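Local structure of amidase, hydantoinase/carbamoylase family (Burkholderia vietnamiensis, 5I4M) at residues T78-T81 / M82-F86; G166-P169 / L170-L174; G249-M253 / P254-D258; V270-I273 / G274-A278. The protein probably hydrolyses N-carbamoyl-L-amino acids to free amino acids, as a dimeric, two-zinc amidase of the peptidase M20 family. All blocks are in the same frame, centred on the assembly; numbering follows the deposited sequence. Where two conformers were deposited one is given.

Interaction 1: T78-T81 / M82-F86; sequences TVDT and MGNVF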
loop_
_atom_site.group_PDB
_atom_site.type_symbol
_atom_site.label_atom_id
_atom_site.label_comp_id
_atom_site.label_asym_id
_atom_site.label_seq_id
_atom_site.Cartn_x
_atom_site.Cartn_y
_atom_site.Cartn_z
ATOM N N THR A 78 -29.437 -21.503 14.467
ATOM C CA THR A 78 -28.790 -20.895 15.618
ATOM C C THR A 78 -27.521 -20.208 15.128
ATOM O O THR A 78 -26.987 -20.534 14.067
ATOM C CB THR A 78 -28.462 -21.934 16.713
ATOM O OG1 THR A 78 -27.744 -23.033 16.136
ATOM C CG2 THR A 78 -29.742 -22.465 17.379
ATOM N N VAL A 79 -27.060 -19.228 15.897
ATOM C CA VAL A 79 -25.871 -18.452 15.573
ATOM C C VAL A 79 -25.028 -18.395 16.834
ATOM O O VAL A 79 -25.547 -18.059 17.902
ATOM C CB VAL A 79 -26.221 -17.029 15.094
ATOM C CG1 VAL A 79 -24.950 -16.270 14.732
ATOM C CG2 VAL A 79 -27.205 -17.069 13.900
ATOM N N ASP A 80 -23.743 -18.745 16.730
ATOM C CA ASP A 80 -22.935 -18.771 17.941
ATOM C C ASP A 80 -22.206 -17.434 18.131
ATOM O O ASP A 80 -22.398 -16.474 17.378
ATOM C CB ASP A 80 -21.998 -19.995 17.954
ATOM C CG ASP A 80 -20.805 -19.898 16.987
ATOM O OD1 ASP A 80 -20.472 -18.816 16.464
ATOM O OD2 ASP A 80 -20.159 -20.949 16.761
ATOM N N THR A 81 -21.382 -17.361 19.180
ATOM C CA THR A 81 -20.705 -16.125 19.563
ATOM C C THR A 81 -19.639 -15.676 18.569
ATOM O O THR A 81 -19.188 -14.529 18.654
ATOM C CB THR A 81 -20.077 -16.295 20.948
ATOM O OG1 THR A 81 -19.348 -17.524 20.987
ATOM C CG2 THR A 81 -21.166 -16.340 22.026
ATOM N N MET A 82 -19.202 -16.538 17.658
ATOM C CA MET A 82 -18.321 -16.127 16.572
ATOM C C MET A 82 -19.084 -15.881 15.281
ATOM O O MET A 82 -18.461 -15.714 14.231
ATOM C CB MET A 82 -17.230 -17.172 16.328
ATOM C CG MET A 82 -16.087 -17.125 17.360
ATOM S SD MET A 82 -15.145 -15.576 17.314
ATOM C CE MET A 82 -14.464 -15.632 15.662
ATOM N N GLY A 83 -20.412 -15.875 15.330
ATOM C CA GLY A 83 -21.191 -15.639 14.130
ATOM C C GLY A 83 -21.351 -16.832 13.215
ATOM O O GLY A 83 -21.918 -16.682 12.125
ATOM N N ASN A 84 -20.869 -18.008 13.613
ATOM C CA ASN A 84 -21.106 -19.205 12.823
ATOM C C ASN A 84 -22.598 -19.513 12.819
ATOM O O ASN A 84 -23.279 -19.387 13.843
ATOM C CB ASN A 84 -20.334 -20.405 13.382
ATOM C CG ASN A 84 -18.840 -20.158 13.496
ATOM O OD1 ASN A 84 -18.208 -19.658 12.570
ATOM N ND2 ASN A 84 -18.256 -20.541 14.641
ATOM N N VAL A 85 -23.111 -19.915 11.658
ATOM C CA VAL A 85 -24.548 -20.120 11.459
ATOM C C VAL A 85 -24.795 -21.612 11.286
ATOM O O VAL A 85 -24.231 -22.233 10.378
ATOM C CB VAL A 85 -25.065 -19.350 10.236
ATOM C CG1 VAL A 85 -26.572 -19.547 10.091
ATOM C CG2 VAL A 85 -24.684 -17.881 10.315
ATOM N N PHE A 86 -25.673 -22.176 12.120
ATOM C CA PHE A 86 -25.972 -23.604 12.110
ATOM C C PHE A 86 -27.413 -23.809 11.662
ATOM O O PHE A 86 -28.351 -23.410 12.358
ATOM C CB PHE A 86 -25.716 -24.210 13.487
ATOM C CG PHE A 86 -24.294 -24.028 13.948
ATOM C CD1 PHE A 86 -23.904 -22.871 14.613
ATOM C CD2 PHE A 86 -23.343 -24.998 13.680
ATOM C CE1 PHE A 86 -22.581 -22.699 15.022
ATOM C CE2 PHE A 86 -22.020 -24.829 14.077
ATOM C CZ PHE A 86 -21.641 -23.687 14.748
HETATM O O HOH W 1 -29.135 -24.878 14.821
#
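The carboxylate of D80 grips M82 and N84 at the tight end of this contact, where the chain turns back on itself. D80 OD1 takes two backbone bonds from opposite faces of the carboxylate plane, from M82 N at 2.9 Å and N84 N at 3.0 Å, while D80 OD2 offers its syn lone pair to N84 ND2 at 2.9 Å. Carboxylate and amide planes stand 68° apart. A chi1 of 73° tucks the short aspartate side chain back over the turn, where it can gather these N-H groups. N84 is fixed at its other end too, since N84 OD1 accepts from T147 N. The F86 ring turns its edge toward the same carboxylate, F86 CE1 lying 3.5 Å from D80 OD2, where weakly positive ring hydrogens suit a negative charge; R202 makes a cation-pi contact with this ring. The whole is a beta hairpin: strands 76-79 and 85-89 pair antiparallel, V79 facing V85 in a non-hydrogen-bonded pair, and a type I turn from D80 to G83 is closed by G83 N to D80 O at 2.9 Å. G83, at positive phi (80°), suits the last position of the turn because any CB there would press on the preceding carbonyl oxygen. The packing eases toward exposed T78, which forms a hydrogen-bonded pair with F86, and a water bridges T78 OG1 and F86 O.

Interaction 2: G166-P169 / L170-L174; sequences GVFP and LEYGL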
loop_
_atom_site.group_PDB
_atom_site.type_symbol
_atom_site.label_atom_id
_atom_site.label_comp_id
_atom_site.label_asym_id
_atom_site.label_seq_id
_atom_site.Cartn_x
_atom_site.Cartn_y
_atom_site.Cartn_z
ATOM N N GLY A 166 -11.775 -25.509 19.741
ATOM C CA GLY A 166 -11.002 -25.438 20.966
ATOM C C GLY A 166 -9.553 -25.059 20.763
ATOM O O GLY A 166 -8.757 -25.160 21.707
ATOM N N VAL A 167 -9.191 -24.630 19.557
ATOM C CA VAL A 167 -7.812 -24.246 19.269
ATOM C C VAL A 167 -7.516 -22.846 19.792
ATOM O O VAL A 167 -6.428 -22.589 20.316
ATOM C CB VAL A 167 -7.556 -24.353 17.756
ATOM C CG1 VAL A 167 -6.193 -23.776 17.396
ATOM C CG2 VAL A 167 -7.657 -25.815 17.326
ATOM N N PHE A 168 -8.470 -21.930 19.661
ATOM C CA PHE A 168 -8.372 -20.537 20.073
ATOM C C PHE A 168 -9.466 -20.203 21.079
ATOM O O PHE A 168 -10.596 -20.676 20.929
ATOM C CB PHE A 168 -8.539 -19.583 18.877
ATOM C CG PHE A 168 -7.632 -19.863 17.725
ATOM C CD1 PHE A 168 -6.260 -19.829 17.884
ATOM C CD2 PHE A 168 -8.157 -20.089 16.459
ATOM C CE1 PHE A 168 -5.422 -20.062 16.811
ATOM C CE2 PHE A 168 -7.324 -20.320 15.383
ATOM C CZ PHE A 168 -5.957 -20.309 15.558
ATOM N N PRO A 169 -9.191 -19.362 22.072
ATOM C CA PRO A 169 -10.275 -18.902 22.950
ATOM C C PRO A 169 -11.157 -17.897 22.231
ATOM O O PRO A 169 -10.717 -17.178 21.333
ATOM C CB PRO A 169 -9.543 -18.261 24.132
ATOM C CG PRO A 169 -8.198 -17.916 23.625
ATOM C CD PRO A 169 -7.876 -18.829 22.468
ATOM N N LEU A 170 -12.425 -17.852 22.643
ATOM C CA LEU A 170 -13.365 -16.915 22.036
ATOM C C LEU A 170 -12.814 -15.493 22.016
ATOM O O LEU A 170 -12.930 -14.786 21.006
ATOM C CB LEU A 170 -14.696 -16.953 22.789
ATOM C CG LEU A 170 -15.760 -15.958 22.316
ATOM C CD1 LEU A 170 -16.171 -16.217 20.862
ATOM C CD2 LEU A 170 -16.948 -16.023 23.260
ATOM N N GLU A 171 -12.209 -15.055 23.122
ATOM C CA GLU A 171 -11.771 -13.667 23.198
ATOM C C GLU A 171 -10.704 -13.360 22.147
ATOM O O GLU A 171 -10.577 -12.211 21.707
ATOM C CB GLU A 171 -11.272 -13.353 24.613
ATOM C CG GLU A 171 -10.364 -14.410 25.220
ATOM C CD GLU A 171 -11.108 -15.456 26.072
ATOM O OE1 GLU A 171 -10.729 -15.639 27.253
ATOM O OE2 GLU A 171 -12.044 -16.102 25.563
ATOM N N TYR A 172 -9.950 -14.372 21.715
ATOM C CA TYR A 172 -8.999 -14.184 20.619
ATOM C C TYR A 172 -9.724 -13.984 19.298
ATOM O O TYR A 172 -9.393 -13.078 18.520
ATOM C CB TYR A 172 -8.062 -15.390 20.535
ATOM C CG TYR A 172 -7.202 -15.439 19.291
ATOM C CD1 TYR A 172 -5.975 -14.783 19.242
ATOM C CD2 TYR A 172 -7.608 -16.152 18.168
ATOM C CE1 TYR A 172 -5.170 -14.845 18.105
ATOM C CE2 TYR A 172 -6.817 -16.220 17.036
ATOM C CZ TYR A 172 -5.604 -15.561 17.006
ATOM O OH TYR A 172 -4.818 -15.639 15.880
ATOM N N GLY A 173 -10.715 -14.833 19.020
ATOM C CA GLY A 173 -11.457 -14.692 17.778
ATOM C C GLY A 173 -12.148 -13.348 17.657
ATOM O O GLY A 173 -12.164 -12.746 16.581
ATOM N N LEU A 174 -12.707 -12.847 18.761
ATOM C CA LEU A 174 -13.464 -11.597 18.716
ATOM C C LEU A 174 -12.572 -10.368 18.592
ATOM O O LEU A 174 -13.047 -9.319 18.138
ATOM C CB LEU A 174 -14.338 -11.458 19.962
ATOM C CG LEU A 174 -15.460 -12.488 20.080
ATOM C CD1 LEU A 174 -16.111 -12.397 21.447
ATOM C CD2 LEU A 174 -16.505 -12.315 18.961
#
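F168 and Y172 lay their rings together in an offset stack, centroids 4.8 Å apart and planes inclined by 30°. The overlap is partial: Y172 CE2 sits over one face of the F168 ring toward its rim, 3.7 Å from F168 CD1, while V167 CG1 covers the opposite face over its centre. At the near end Y172 CD2 rests on F168 CB at 3.6 Å. A phenylalanine suits this place because both of its broad apolar faces are used, sandwiched between Y172 and V167. Y172 reaches back toward the preceding loop because its CG stands anti to the backbone N (chi1 169°), and Y172 CB passes P169 CD at 3.9 Å on the way. P169 occupies the N-cap position of helix 170-175. A proline fits there, since amides at a helix start have no carbonyl of a preceding turn to bond to, and P169 O receives both Y172 N at 2.9 Å and G173 N at 3.3 Å. E171 curls back in turn, bringing E171 OE2 to 3.6 Å from P169 CB. The connection is a short loop between helices 159-164 and 170-175: G166 ends the first in a Schellman motif, its positive phi (85°) easily adopted by glycine, and P169 starts the second. Helix 159-164 backs the aromatic pair, with V163 against F168 and V159 against Y172, whereas L170 packs on T81 and M82 of the hairpin between strands 76-79 and 85-89.

Interaction 3: G249-M253 / P254-D258; sequences GPTPM and PRRRD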
loop_
_atom_site.group_PDB
_atom_site.type_symbol
_atom_site.label_atom_id
_atom_site.label_comp_id
_atom_site.label_asym_id
_atom_site.label_seq_id
_atom_site.Cartn_x
_atom_site.Cartn_y
_atom_site.Cartn_z
ATOM N N GLY A 249 16.663 12.366 -2.437
ATOM C CA GLY A 249 17.779 12.978 -3.114
ATOM C C GLY A 249 19.046 12.982 -2.283
ATOM O O GLY A 249 19.798 12.001 -2.244
ATOM N N PRO A 250 19.295 14.095 -1.583
ATOM C CA PRO A 250 20.617 14.312 -0.971
ATOM C C PRO A 250 20.903 13.515 0.298
ATOM O O PRO A 250 21.761 13.927 1.088
ATOM C CB PRO A 250 20.627 15.822 -0.681
ATOM C CG PRO A 250 19.157 16.198 -0.613
ATOM C CD PRO A 250 18.453 15.304 -1.568
ATOM N N THR A 251 20.214 12.393 0.527
ATOM C CA THR A 251 20.629 11.462 1.570
ATOM C C THR A 251 21.643 10.526 0.932
ATOM O O THR A 251 21.269 9.756 0.039
ATOM C CB THR A 251 19.439 10.658 2.111
ATOM O OG1 THR A 251 18.381 11.537 2.518
ATOM C CG2 THR A 251 19.860 9.804 3.299
ATOM N N PRO A 252 22.915 10.540 1.338
ATOM C CA PRO A 252 23.896 9.684 0.655
ATOM C C PRO A 252 23.485 8.224 0.719
ATOM O O PRO A 252 23.050 7.731 1.765
ATOM C CB PRO A 252 25.198 9.942 1.424
ATOM C CG PRO A 252 24.979 11.321 2.054
ATOM C CD PRO A 252 23.528 11.321 2.429
ATOM N N MET A 253 23.601 7.540 -0.422
ATOM C CA MET A 253 23.143 6.154 -0.521
ATOM C C MET A 253 23.661 5.241 0.586
ATOM O O MET A 253 22.856 4.484 1.148
ATOM C CB MET A 253 23.512 5.572 -1.896
ATOM C CG MET A 253 22.790 6.237 -3.067
ATOM S SD MET A 253 21.048 5.809 -3.102
ATOM C CE MET A 253 21.103 4.037 -3.399
ATOM N N PRO A 254 24.946 5.261 0.967
ATOM C CA PRO A 254 25.426 4.253 1.930
ATOM C C PRO A 254 24.831 4.373 3.323
ATOM O O PRO A 254 24.777 3.364 4.036
ATOM C CB PRO A 254 26.945 4.480 1.954
ATOM C CG PRO A 254 27.242 5.153 0.644
ATOM C CD PRO A 254 26.061 6.060 0.435
ATOM N N ARG A 255 24.363 5.544 3.738
ATOM C CA ARG A 255 23.850 5.674 5.094
ATOM C C ARG A 255 22.345 5.484 5.185
ATOM O O ARG A 255 21.797 5.547 6.292
ATOM C CB ARG A 255 24.234 7.032 5.682
ATOM C CG ARG A 255 23.428 8.186 5.136
ATOM C CD ARG A 255 23.789 9.453 5.881
ATOM N NE ARG A 255 25.160 9.878 5.612
ATOM C CZ ARG A 255 25.713 10.971 6.134
ATOM N NH1 ARG A 255 25.010 11.736 6.962
ATOM N NH2 ARG A 255 26.963 11.301 5.828
ATOM N N ARG A 256 21.666 5.229 4.072
ATOM C CA ARG A 256 20.220 5.081 4.118
ATOM C C ARG A 256 19.811 3.814 4.851
ATOM O O ARG A 256 20.475 2.778 4.783
ATOM C CB ARG A 256 19.646 5.040 2.707
ATOM C CG ARG A 256 20.041 6.231 1.889
ATOM C CD ARG A 256 19.488 6.102 0.498
ATOM N NE ARG A 256 19.657 7.353 -0.232
ATOM C CZ ARG A 256 18.884 7.713 -1.244
ATOM N NH1 ARG A 256 17.890 6.916 -1.626
ATOM N NH2 ARG A 256 19.099 8.864 -1.856
ATOM N N ARG A 257 18.683 3.902 5.543
ATOM C CA ARG A 257 18.060 2.747 6.181
ATOM C C ARG A 257 16.668 2.631 5.578
ATOM O O ARG A 257 15.677 3.095 6.146
ATOM C CB ARG A 257 18.060 2.892 7.700
ATOM C CG ARG A 257 19.484 3.026 8.243
ATOM C CD ARG A 257 19.583 2.715 9.724
ATOM N NE ARG A 257 18.897 3.684 10.569
ATOM C CZ ARG A 257 17.912 3.380 11.414
ATOM N NH1 ARG A 257 17.353 4.329 12.154
ATOM N NH2 ARG A 257 17.486 2.129 11.532
ATOM N N ASP A 258 16.622 2.024 4.388
ATOM C CA ASP A 258 15.435 1.939 3.543
ATOM C C ASP A 258 14.639 0.687 3.902
ATOM O O ASP A 258 15.078 -0.436 3.623
ATOM C CB ASP A 258 15.871 1.925 2.077
ATOM C CG ASP A 258 14.714 2.078 1.111
ATOM O OD1 ASP A 258 13.643 1.494 1.387
ATOM O OD2 ASP A 258 14.883 2.785 0.074
#
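R256 reaches back to T251, its guanidinium edge on T251 O and M253 SD over one face. The setting is the loop that joins strand 246-247 to helix 259-276, within the M20 dimerisation region, and R256 N closes its short 3-10 turn by bonding to M253 O. R256 CB starts 3.6 Å from that oxygen. R256 CG lies 3.4 Å from both P252 O and M253 O, and also touches T251 CG2; R256 CD comes 3.8 Å from M253 CA and equally near M253 O. An extended chain from CG to NE then carries the head group along the loop. R256 NE and NH2 grip T251 O side-on, at 2.9 Å and 3.0 Å, with the oxygen in the guanidinium plane; NH2 also bonds to A248 O. A flat cation with several N-H groups can thus serve two carbonyls of the loop and still have NH1 for T284 OG1 of the second subunit, tying the loop to that chain. T251 OG1 is held by H247 O; H247 belongs to a 3-phosphoglycerate site whose ligand is not bound to this chain. P252 and P254 limit the backbone's freedom. R255, bent at chi3 (67°), folds the other way, and P252 CG lies over one face of its guanidinium, 3.8 Å from R255 NE. M253 is bent at chi2 and chi3, which sets M253 SD above the centre of the R256 guanidinium, 3.4 Å from R256 CZ.

Interaction 4: V270-I273 / G274-A278; sequences VNRI and GLDHA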
loop_
_atom_site.group_PDB
_atom_site.type_symbol
_atom_site.label_atom_id
_atom_site.label_comp_id
_atom_site.label_asym_id
_atom_site.label_seq_id
_atom_site.Cartn_x
_atom_site.Cartn_y
_atom_site.Cartn_z
ATOM N N VAL A 270 11.540 -14.954 0.421
ATOM C CA VAL A 270 10.369 -15.807 0.622
ATOM C C VAL A 270 10.142 -16.692 -0.594
ATOM O O VAL A 270 9.895 -17.898 -0.471
ATOM C CB VAL A 270 9.135 -14.943 0.934
ATOM C CG1 VAL A 270 7.829 -15.723 0.712
ATOM C CG2 VAL A 270 9.223 -14.420 2.353
ATOM N N ASN A 271 10.229 -16.104 -1.791
ATOM C CA ASN A 271 10.094 -16.893 -3.010
ATOM C C ASN A 271 11.187 -17.948 -3.087
ATOM O O ASN A 271 10.921 -19.120 -3.384
ATOM C CB ASN A 271 10.135 -15.973 -4.229
ATOM C CG ASN A 271 9.960 -16.725 -5.539
ATOM O OD1 ASN A 271 8.842 -17.089 -5.924
ATOM N ND2 ASN A 271 11.059 -16.947 -6.236
ATOM N N ARG A 272 12.426 -17.557 -2.783
ATOM C CA ARG A 272 13.521 -18.520 -2.814
ATOM C C ARG A 272 13.255 -19.682 -1.865
ATOM O O ARG A 272 13.482 -20.850 -2.211
ATOM C CB ARG A 272 14.827 -17.813 -2.453
ATOM C CG ARG A 272 16.062 -18.650 -2.616
ATOM C CD ARG A 272 16.397 -18.783 -4.077
ATOM N NE ARG A 272 15.969 -20.058 -4.638
ATOM C CZ ARG A 272 15.707 -20.247 -5.927
ATOM N NH1 ARG A 272 15.332 -21.443 -6.360
ATOM N NH2 ARG A 272 15.802 -19.233 -6.782
ATOM N N ILE A 273 12.765 -19.382 -0.662
ATOM C CA ILE A 273 12.473 -20.440 0.305
ATOM C C ILE A 273 11.388 -21.367 -0.231
ATOM O O ILE A 273 11.480 -22.594 -0.102
ATOM C CB ILE A 273 12.097 -19.820 1.661
ATOM C CG1 ILE A 273 13.351 -19.207 2.286
ATOM C CG2 ILE A 273 11.437 -20.861 2.580
ATOM C CD1 ILE A 273 13.109 -18.424 3.567
ATOM N N GLY A 274 10.357 -20.804 -0.861
ATOM C CA GLY A 274 9.367 -21.649 -1.517
ATOM C C GLY A 274 10.000 -22.583 -2.535
ATOM O O GLY A 274 9.776 -23.798 -2.520
ATOM N N LEU A 275 10.835 -22.031 -3.414
ATOM C CA LEU A 275 11.429 -22.851 -4.459
ATOM C C LEU A 275 12.457 -23.832 -3.897
ATOM O O LEU A 275 12.681 -24.897 -4.485
ATOM C CB LEU A 275 12.058 -21.952 -5.519
ATOM C CG LEU A 275 11.090 -21.053 -6.277
ATOM C CD1 LEU A 275 11.865 -20.101 -7.187
ATOM C CD2 LEU A 275 10.125 -21.907 -7.092
ATOM N N ASP A 276 13.084 -23.502 -2.766
ATOM C CA ASP A 276 14.081 -24.403 -2.196
ATOM C C ASP A 276 13.458 -25.640 -1.566
ATOM O O ASP A 276 14.189 -26.559 -1.182
ATOM C CB ASP A 276 14.929 -23.677 -1.150
ATOM C CG ASP A 276 16.013 -22.801 -1.768
ATOM O OD1 ASP A 276 16.275 -22.915 -2.983
ATOM O OD2 ASP A 276 16.615 -22.001 -1.023
ATOM N N HIS A 277 12.140 -25.681 -1.433
ATOM C CA HIS A 277 11.446 -26.816 -0.838
ATOM C C HIS A 277 10.422 -27.358 -1.820
ATOM O O HIS A 277 9.304 -27.730 -1.463
ATOM C CB HIS A 277 10.841 -26.413 0.505
ATOM C CG HIS A 277 11.876 -25.920 1.466
ATOM N ND1 HIS A 277 12.263 -24.598 1.531
ATOM C CD2 HIS A 277 12.682 -26.590 2.326
ATOM C CE1 HIS A 277 13.228 -24.465 2.424
ATOM N NE2 HIS A 277 13.504 -25.660 2.919
ATOM N N ALA A 278 10.823 -27.396 -3.087
ATOM C CA ALA A 278 10.013 -27.991 -4.134
ATOM C C ALA A 278 9.993 -29.515 -3.973
ATOM O O ALA A 278 10.919 -30.100 -3.403
ATOM C CB ALA A 278 10.569 -27.604 -5.505
#
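Among the polar side-chain contacts, H277 ND1 donates to I273 O at 2.7 Å, nearly straight (169°) and with the oxygen close to the ring plane. The imidazole thereby supplies a donor to a carbonyl in the last turn, and its NE2 is bonded to K318 NZ. R272 and D276, four residues apart, form a salt bridge whose R272 NE to D276 OD1 hydrogen bond is long and weak at 3.3 Å; the carboxylate lies at the guanidinium edge, the two planes 38° apart. Bends at chi2 and chi3 bring the arginine head back beside D276. Backbone bonds mark the motif, the C-terminal end of helix 259-276: G274 N bonds to V270 O at 3.0 Å, L275 N to N271 O at 2.9 Å, and D276 N to R272 O at 2.7 Å. In the packing, L275 CD1 covers one face of the R272 guanidinium and comes within 3.4 Å of N271 ND2. On the buried side, branched I273 and V270 fit against strand 297-310, V270 on V306 and both on F308, while I273 also meets M319 of helix 313-334. N271 and L275 pack on M253 of the second subunit.

Overall arrangement
Interactions 1 and 2 touch directly: L170 CD1 lies 3.4 Å from T81 OG1, and M82 packs on the same leucine, so hairpin and helix 170-175 share a border. Interaction 1 is mostly buried and relies on a carboxylate collecting N-H groups; interaction 2 is a surface corner held by stacked rings and a helix start. Interaction 3 lies in the loop leading into helix 259-276, interaction 4 at that helix's C-terminal end; both are partly buried. Within one chain their nearest atoms are about 15 Å apart, yet across the dimer N271 and L275 of interaction 4 pack on M253 of the other subunit's interaction 3. An arginine organises the proline-rich loop, regular helical bonds the helix end.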